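Local coordinates for protein 2-ON-2 hemoglobin (Agrobacterium tumefaciens, PDB 2XYK) that binds heme b and, as a group II truncated (2/2) hemoglobin, probably binds oxygen reversibly for its transport or storage, at residues 12-26 against 49-61. Residues are numbered along the deposited sequence; the frame is centred on the assembly and turned at random.
With HEM (protoporphyrin IX containing Fe), chain C.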
loop_
_atom_site.group_PDB
_atom_site.type_symbol
_atom_site.label_atom_id
_atom_site.label_comp_id
_atom_site.label_asym_id
_atom_site.label_seq_id
_atom_site.Cartn_x
_atom_site.Cartn_y
_atom_site.Cartn_z
ATOM N N ILE A 12 -4.014 -5.691 -13.471
ATOM C CA ILE A 12 -4.935 -4.751 -12.801
ATOM C C ILE A 12 -5.086 -3.424 -13.542
ATOM O O ILE A 12 -5.912 -2.616 -13.159
ATOM C CB ILE A 12 -4.524 -4.459 -11.337
ATOM C CG1 ILE A 12 -3.251 -3.581 -11.272
ATOM C CG2 ILE A 12 -4.410 -5.776 -10.514
ATOM C CD1 ILE A 12 -2.926 -3.041 -9.845
ATOM N N GLY A 13 -4.289 -3.197 -14.580
ATOM C CA GLY A 13 -4.409 -1.998 -15.403
ATOM C C GLY A 13 -3.256 -1.029 -15.228
ATOM O O GLY A 13 -3.359 0.137 -15.611
ATOM N N GLY A 14 -2.174 -1.498 -14.609
ATOM C CA GLY A 14 -0.912 -0.754 -14.596
ATOM C C GLY A 14 -1.013 0.586 -13.898
ATOM O O GLY A 14 -1.714 0.716 -12.895
ATOM N N ASP A 15 -0.348 1.588 -14.467
ATOM C CA ASP A 15 -0.103 2.872 -13.805
ATOM C C ASP A 15 -1.375 3.620 -13.369
ATOM O O ASP A 15 -1.485 4.040 -12.218
ATOM C CB ASP A 15 0.770 3.757 -14.699
ATOM C CG ASP A 15 1.256 5.023 -13.980
ATOM O OD1 ASP A 15 1.828 4.931 -12.852
ATOM O OD2 ASP A 15 1.080 6.113 -14.568
ATOM N N ALA A 16 -2.331 3.782 -14.284
ATOM C CA ALA A 16 -3.587 4.406 -13.910
ATOM C C ALA A 16 -4.269 3.726 -12.694
ATOM O O ALA A 16 -4.903 4.402 -11.862
ATOM C CB ALA A 16 -4.522 4.471 -15.095
ATOM N N THR A 17 -4.120 2.406 -12.565
ATOM C CA THR A 17 -4.699 1.714 -11.415
ATOM C C THR A 17 -3.914 1.926 -10.122
ATOM O O THR A 17 -4.519 2.139 -9.083
ATOM C CB THR A 17 -4.883 0.215 -11.645
ATOM O OG1 THR A 17 -5.779 0.014 -12.747
ATOM C CG2 THR A 17 -5.481 -0.440 -10.383
ATOM N N VAL A 18 -2.581 1.870 -10.182
ATOM C CA VAL A 18 -1.763 2.048 -8.969
ATOM C C VAL A 18 -1.892 3.501 -8.492
ATOM O O VAL A 18 -2.019 3.750 -7.295
ATOM C CB VAL A 18 -0.266 1.618 -9.154
ATOM C CG1 VAL A 18 0.536 1.734 -7.825
ATOM C CG2 VAL A 18 -0.172 0.193 -9.708
ATOM N N ARG A 19 -1.919 4.439 -9.438
ATOM C CA ARG A 19 -2.222 5.843 -9.137
ATOM C C ARG A 19 -3.556 5.991 -8.381
ATOM O O ARG A 19 -3.627 6.721 -7.394
ATOM C CB ARG A 19 -2.242 6.706 -10.424
ATOM C CG ARG A 19 -0.850 6.955 -11.058
ATOM C CD ARG A 19 -0.792 8.314 -11.809
ATOM N NE ARG A 19 -0.004 8.246 -13.050
ATOM C CZ ARG A 19 1.238 8.723 -13.233
ATOM N NH1 ARG A 19 1.916 9.310 -12.247
ATOM N NH2 ARG A 19 1.822 8.590 -14.427
ATOM N N ALA A 20 -4.616 5.316 -8.855
ATOM C CA ALA A 20 -5.947 5.439 -8.223
ATOM C C ALA A 20 -5.961 4.732 -6.864
ATOM O O ALA A 20 -6.550 5.217 -5.883
ATOM C CB ALA A 20 -7.044 4.870 -9.137
ATOM N N LEU A 21 -5.307 3.570 -6.818
ATOM C CA LEU A 21 -5.225 2.803 -5.585
ATOM C C LEU A 21 -4.583 3.639 -4.478
ATOM O O LEU A 21 -5.144 3.777 -3.407
ATOM C CB LEU A 21 -4.445 1.499 -5.798
ATOM C CG LEU A 21 -4.190 0.629 -4.560
ATOM C CD1 LEU A 21 -5.488 0.009 -3.979
ATOM C CD2 LEU A 21 -3.216 -0.458 -4.941
ATOM N N THR A 22 -3.406 4.186 -4.750
ATOM C CA THR A 22 -2.620 4.867 -3.730
ATOM C C THR A 22 -3.300 6.191 -3.325
ATOM O O THR A 22 -3.289 6.553 -2.152
ATOM C CB THR A 22 -1.171 5.092 -4.232
ATOM O OG1 THR A 22 -0.623 3.835 -4.662
ATOM C CG2 THR A 22 -0.274 5.644 -3.133
ATOM N N ARG A 23 -3.884 6.898 -4.304
ATOM C CA ARG A 23 -4.646 8.123 -4.048
ATOM C C ARG A 23 -5.822 7.863 -3.147
ATOM O O ARG A 23 -6.036 8.619 -2.199
ATOM C CB ARG A 23 -5.135 8.800 -5.338
ATOM C CG ARG A 23 -5.930 10.139 -5.149
ATOM C CD ARG A 23 -5.033 11.308 -4.685
ATOM N NE ARG A 23 -3.814 11.408 -5.485
ATOM C CZ ARG A 23 -3.619 12.239 -6.509
ATOM N NH1 ARG A 23 -4.557 13.104 -6.893
ATOM N NH2 ARG A 23 -2.461 12.211 -7.153
ATOM N N ARG A 24 -6.608 6.826 -3.464
ATOM C CA ARG A 24 -7.789 6.504 -2.674
ATOM C C ARG A 24 -7.423 6.043 -1.253
ATOM O O ARG A 24 -8.169 6.305 -0.318
ATOM C CB ARG A 24 -8.642 5.428 -3.380
ATOM C CG ARG A 24 -9.983 5.105 -2.676
ATOM C CD ARG A 24 -10.869 6.390 -2.564
ATOM N NE ARG A 24 -12.187 6.126 -1.968
ATOM C CZ ARG A 24 -12.933 7.018 -1.314
ATOM N NH1 ARG A 24 -12.496 8.255 -1.119
ATOM N NH2 ARG A 24 -14.120 6.657 -0.833
ATOM N N PHE A 25 -6.303 5.323 -1.113
ATOM C CA PHE A 25 -5.801 4.863 0.202
ATOM C C PHE A 25 -5.541 6.007 1.190
ATOM O O PHE A 25 -6.020 5.968 2.314
ATOM C CB PHE A 25 -4.516 4.048 0.012
ATOM C CG PHE A 25 -3.864 3.605 1.300
ATOM C CD1 PHE A 25 -4.495 2.687 2.142
ATOM C CD2 PHE A 25 -2.590 4.071 1.647
ATOM C CE1 PHE A 25 -3.881 2.258 3.341
ATOM C CE2 PHE A 25 -1.976 3.652 2.843
ATOM C CZ PHE A 25 -2.628 2.740 3.682
ATOM N N TYR A 26 -4.767 7.012 0.767
ATOM C CA TYR A 26 -4.433 8.159 1.626
ATOM C C TYR A 26 -5.656 9.063 1.844
ATOM O O TYR A 26 -5.818 9.621 2.918
ATOM C CB TYR A 26 -3.200 8.929 1.100
ATOM C CG TYR A 26 -1.941 8.108 1.307
ATOM C CD1 TYR A 26 -1.400 7.958 2.562
ATOM C CD2 TYR A 26 -1.356 7.410 0.254
ATOM C CE1 TYR A 26 -0.291 7.160 2.776
ATOM C CE2 TYR A 26 -0.233 6.632 0.448
ATOM C CZ TYR A 26 0.285 6.500 1.711
ATOM O OH TYR A 26 1.388 5.720 1.911
ATOM N N SER A 49 4.343 10.710 1.361
ATOM C CA SER A 49 3.989 9.306 1.692
ATOM C C SER A 49 3.355 8.638 0.479
ATOM O O SER A 49 3.652 7.489 0.169
ATOM C CB SER A 49 2.962 9.229 2.831
ATOM O OG SER A 49 3.499 9.759 4.018
ATOM N N GLU A 50 2.453 9.368 -0.174
ATOM C CA GLU A 50 1.774 8.879 -1.365
ATOM C C GLU A 50 2.749 8.600 -2.492
ATOM O O GLU A 50 2.669 7.550 -3.107
ATOM C CB GLU A 50 0.708 9.874 -1.821
ATOM C CG GLU A 50 -0.098 9.416 -3.050
ATOM C CD GLU A 50 -1.317 10.297 -3.264
ATOM O OE1 GLU A 50 -1.806 10.889 -2.267
ATOM O OE2 GLU A 50 -1.791 10.387 -4.413
ATOM N N ALA A 51 3.662 9.545 -2.765
ATOM C CA ALA A 51 4.686 9.345 -3.804
ATOM C C ALA A 51 5.459 8.042 -3.567
ATOM O O ALA A 51 5.641 7.250 -4.484
ATOM C CB ALA A 51 5.656 10.554 -3.851
ATOM N N LYS A 52 5.913 7.827 -2.325
ATOM C CA LYS A 52 6.720 6.648 -1.996
ATOM C C LYS A 52 5.932 5.333 -2.113
ATOM O O LYS A 52 6.448 4.345 -2.648
ATOM C CB LYS A 52 7.354 6.789 -0.614
ATOM C CG LYS A 52 8.447 7.836 -0.542
ATOM C CD LYS A 52 9.123 7.833 0.799
ATOM C CE LYS A 52 8.184 8.342 1.847
ATOM N NZ LYS A 52 8.891 8.765 3.112
ATOM N N PHE A 53 4.692 5.321 -1.629
ATOM C CA PHE A 53 3.864 4.107 -1.662
ATOM C C PHE A 53 3.493 3.756 -3.094
ATOM O O PHE A 53 3.529 2.597 -3.479
ATOM C CB PHE A 53 2.616 4.251 -0.775
ATOM C CG PHE A 53 1.966 2.928 -0.398
ATOM C CD1 PHE A 53 2.729 1.767 -0.232
ATOM C CD2 PHE A 53 0.593 2.851 -0.201
ATOM C CE1 PHE A 53 2.132 0.543 0.128
ATOM C CE2 PHE A 53 -0.030 1.622 0.150
ATOM C CZ PHE A 53 0.733 0.488 0.330
ATOM N N TYR A 54 3.166 4.769 -3.885
ATOM C CA TYR A 54 2.881 4.581 -5.297
ATOM C C TYR A 54 4.095 3.954 -6.007
ATOM O O TYR A 54 3.928 2.988 -6.754
ATOM C CB TYR A 54 2.460 5.935 -5.905
ATOM C CG TYR A 54 2.639 6.068 -7.379
ATOM C CD1 TYR A 54 1.709 5.515 -8.290
ATOM C CD2 TYR A 54 3.728 6.774 -7.885
ATOM C CE1 TYR A 54 1.908 5.643 -9.676
ATOM C CE2 TYR A 54 3.927 6.915 -9.242
ATOM C CZ TYR A 54 3.022 6.357 -10.137
ATOM O OH TYR A 54 3.263 6.534 -11.473
ATOM N N ASP A 55 5.306 4.482 -5.760
ATOM C CA ASP A 55 6.539 3.913 -6.335
ATOM C C ASP A 55 6.788 2.496 -5.816
ATOM O O ASP A 55 7.188 1.620 -6.581
ATOM C CB ASP A 55 7.783 4.752 -5.982
ATOM C CG ASP A 55 7.887 6.055 -6.775
ATOM O OD1 ASP A 55 7.097 6.272 -7.744
ATOM O OD2 ASP A 55 8.745 6.888 -6.381
ATOM N N TYR A 56 6.582 2.295 -4.506
ATOM C CA TYR A 56 6.750 0.972 -3.907
ATOM C C TYR A 56 5.785 -0.019 -4.560
ATOM O O TYR A 56 6.178 -1.119 -4.908
ATOM C CB TYR A 56 6.536 0.961 -2.385
ATOM C CG TYR A 56 6.641 -0.454 -1.819
ATOM C CD1 TYR A 56 7.881 -0.989 -1.515
ATOM C CD2 TYR A 56 5.513 -1.283 -1.686
ATOM C CE1 TYR A 56 8.021 -2.308 -1.052
ATOM C CE2 TYR A 56 5.635 -2.628 -1.213
ATOM C CZ TYR A 56 6.904 -3.101 -0.891
ATOM O OH TYR A 56 7.107 -4.375 -0.425
ATOM N N LEU A 57 4.523 0.364 -4.714
ATOM C CA LEU A 57 3.531 -0.568 -5.260
ATOM C C LEU A 57 3.741 -0.849 -6.762
ATOM O O LEU A 57 3.528 -1.964 -7.231
ATOM C CB LEU A 57 2.106 -0.076 -4.981
ATOM C CG LEU A 57 1.562 -0.321 -3.571
ATOM C CD1 LEU A 57 0.173 0.329 -3.486
ATOM C CD2 LEU A 57 1.474 -1.809 -3.212
ATOM N N THR A 58 4.169 0.173 -7.494
ATOM C CA THR A 58 4.502 0.044 -8.886
ATOM C C THR A 58 5.513 -1.111 -9.078
ATOM O O THR A 58 5.249 -2.011 -9.873
ATOM C CB THR A 58 5.021 1.417 -9.425
ATOM O OG1 THR A 58 3.949 2.376 -9.357
ATOM C CG2 THR A 58 5.501 1.337 -10.865
ATOM N N GLY A 59 6.643 -1.081 -8.360
ATOM C CA GLY A 59 7.664 -2.149 -8.422
ATOM C C GLY A 59 7.162 -3.484 -7.858
ATOM O O GLY A 59 7.268 -4.524 -8.527
ATOM N N TYR A 60 6.620 -3.450 -6.632
ATOM C CA TYR A 60 6.062 -4.637 -5.963
ATOM C C TYR A 60 5.078 -5.489 -6.845
ATOM O O TYR A 60 5.055 -6.730 -6.756
ATOM C CB TYR A 60 5.374 -4.196 -4.662
ATOM C CG TYR A 60 4.719 -5.322 -3.900
ATOM C CD1 TYR A 60 5.463 -6.125 -3.017
ATOM C CD2 TYR A 60 3.367 -5.588 -4.059
ATOM C CE1 TYR A 60 4.868 -7.174 -2.312
ATOM C CE2 TYR A 60 2.754 -6.645 -3.366
ATOM C CZ TYR A 60 3.510 -7.431 -2.489
ATOM O OH TYR A 60 2.887 -8.462 -1.809
ATOM N N LEU A 61 4.285 -4.821 -7.683
ATOM C CA LEU A 61 3.270 -5.512 -8.511
ATOM C C LEU A 61 3.783 -5.979 -9.875
ATOM O O LEU A 61 3.048 -6.555 -10.679
ATOM C CB LEU A 61 2.021 -4.627 -8.676
ATOM C CG LEU A 61 1.253 -4.306 -7.388
ATOM C CD1 LEU A 61 0.328 -3.106 -7.541
ATOM C CD2 LEU A 61 0.493 -5.536 -6.914
HETATM C CHA HEM C . 5.948 4.381 5.102
HETATM C CHB HEM C . 2.513 3.285 8.454
HETATM C CHC HEM C . 2.217 -1.180 6.492
HETATM C CHD HEM C . 4.672 0.367 2.623
HETATM C C1A HEM C . 5.107 4.441 6.208
HETATM C C2A HEM C . 5.068 5.504 7.197
HETATM C C3A HEM C . 4.142 5.208 8.117
HETATM C C4A HEM C . 3.529 3.942 7.748
HETATM C CMA HEM C . 3.724 6.022 9.384
HETATM C CAA HEM C . 5.987 6.750 7.134
HETATM C CBA HEM C . 5.391 7.708 6.073
HETATM C CGA HEM C . 6.399 8.637 5.398
HETATM O O1A HEM C . 7.651 8.487 5.517
HETATM O O2A HEM C . 5.940 9.567 4.692
HETATM C C1B HEM C . 2.142 1.962 8.256
HETATM C C2B HEM C . 1.233 1.146 9.054
HETATM C C3B HEM C . 1.170 -0.081 8.489
HETATM C C4B HEM C . 2.029 -0.082 7.321
HETATM C CMB HEM C . 0.461 1.589 10.309
HETATM C CAB HEM C . 0.361 -1.327 8.939
HETATM C CBB HEM C . 0.747 -2.039 10.001
HETATM C C1C HEM C . 2.811 -1.152 5.261
HETATM C C2C HEM C . 2.802 -2.221 4.299
HETATM C C3C HEM C . 3.468 -1.807 3.211
HETATM C C4C HEM C . 3.929 -0.450 3.471
HETATM C CMC HEM C . 2.107 -3.576 4.577
HETATM C CAC HEM C . 3.725 -2.625 1.913
HETATM C CBC HEM C . 2.693 -3.172 1.232
HETATM C C1D HEM C . 5.332 1.543 2.930
HETATM C C2D HEM C . 6.350 2.202 2.125
HETATM C C3D HEM C . 6.745 3.446 2.902
HETATM C C4D HEM C . 5.940 3.429 4.098
HETATM C CMD HEM C . 6.901 1.733 0.756
HETATM C CAD HEM C . 7.798 4.510 2.501
HETATM C CBD HEM C . 9.099 3.980 3.116
HETATM C CGD HEM C . 10.222 4.987 2.996
HETATM O O1D HEM C . 10.304 5.934 3.824
HETATM O O2D HEM C . 11.021 4.826 2.052
HETATM N NA HEM C . 4.156 3.506 6.571
HETATM N NB HEM C . 2.587 1.178 7.202
HETATM N NC HEM C . 3.509 -0.091 4.739
HETATM N ND HEM C . 5.122 2.303 4.067
HETATM FE FE HEM C . 3.876 1.704 5.634
HETATM O O HOH W 1 2.674 2.718 -11.884
HETATM O O HOH W 2 2.427 2.446 4.590
#
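Thr22 and Tyr54 mark the nearest backbone approach of two roughly antiparallel helices, 14-26 and 49-60, whose axes come within 9.4 Å at 139°. Their side chains interlock as knobs into holes: Thr22 settles among Glu50, Phe53, Tyr54 and Leu57, while Tyr54 enters the hole made by Asp15, Val18, Arg19 and Thr22. With CG2 of Thr22 anti to the backbone N, its methyl packs 3.5 Å from Glu50 O, whereas OG1 donates a hydrogen bond to Val18 O. The Tyr54 side chain points toward the N-terminal end of helix 14-26, where OH donates to the syn lone pair of Asp15 OD1 (2.6 Å). A water bridges that oxygen to Thr58 OG1, and Arg19 NH2 pairs with Asp15 OD2. The Arg19 guanidinium and Tyr54 ring planes are 19° apart but unstacked: the phenol oxygen sits above the guanidinium rim, too poorly angled for a hydrogen bond. Arg23 NE forms a hydrogen-bonded salt bridge to the syn lone pair of Glu50 OE2 (2.5 Å), slightly tilted from the guanidinium plane. Val18 CG1 packs on Leu57 CB and its CG2 on Leu61 CD1, which also meets Ile12 CD1; Leu21 CD2 touches Leu57 CD1. Tyr26 lays one ring face over the Glu50 backbone; Phe53 meets Phe25 obliquely and reaches HEM CHD through CE1 (3.6 Å). Ser49 OG and Lys52 NZ grip one heme propionate, and Lys52 NZ also reaches O1D of the other. This is the B/E pair of the 2-on-2 globin fold, helix E flanking the distal heme side.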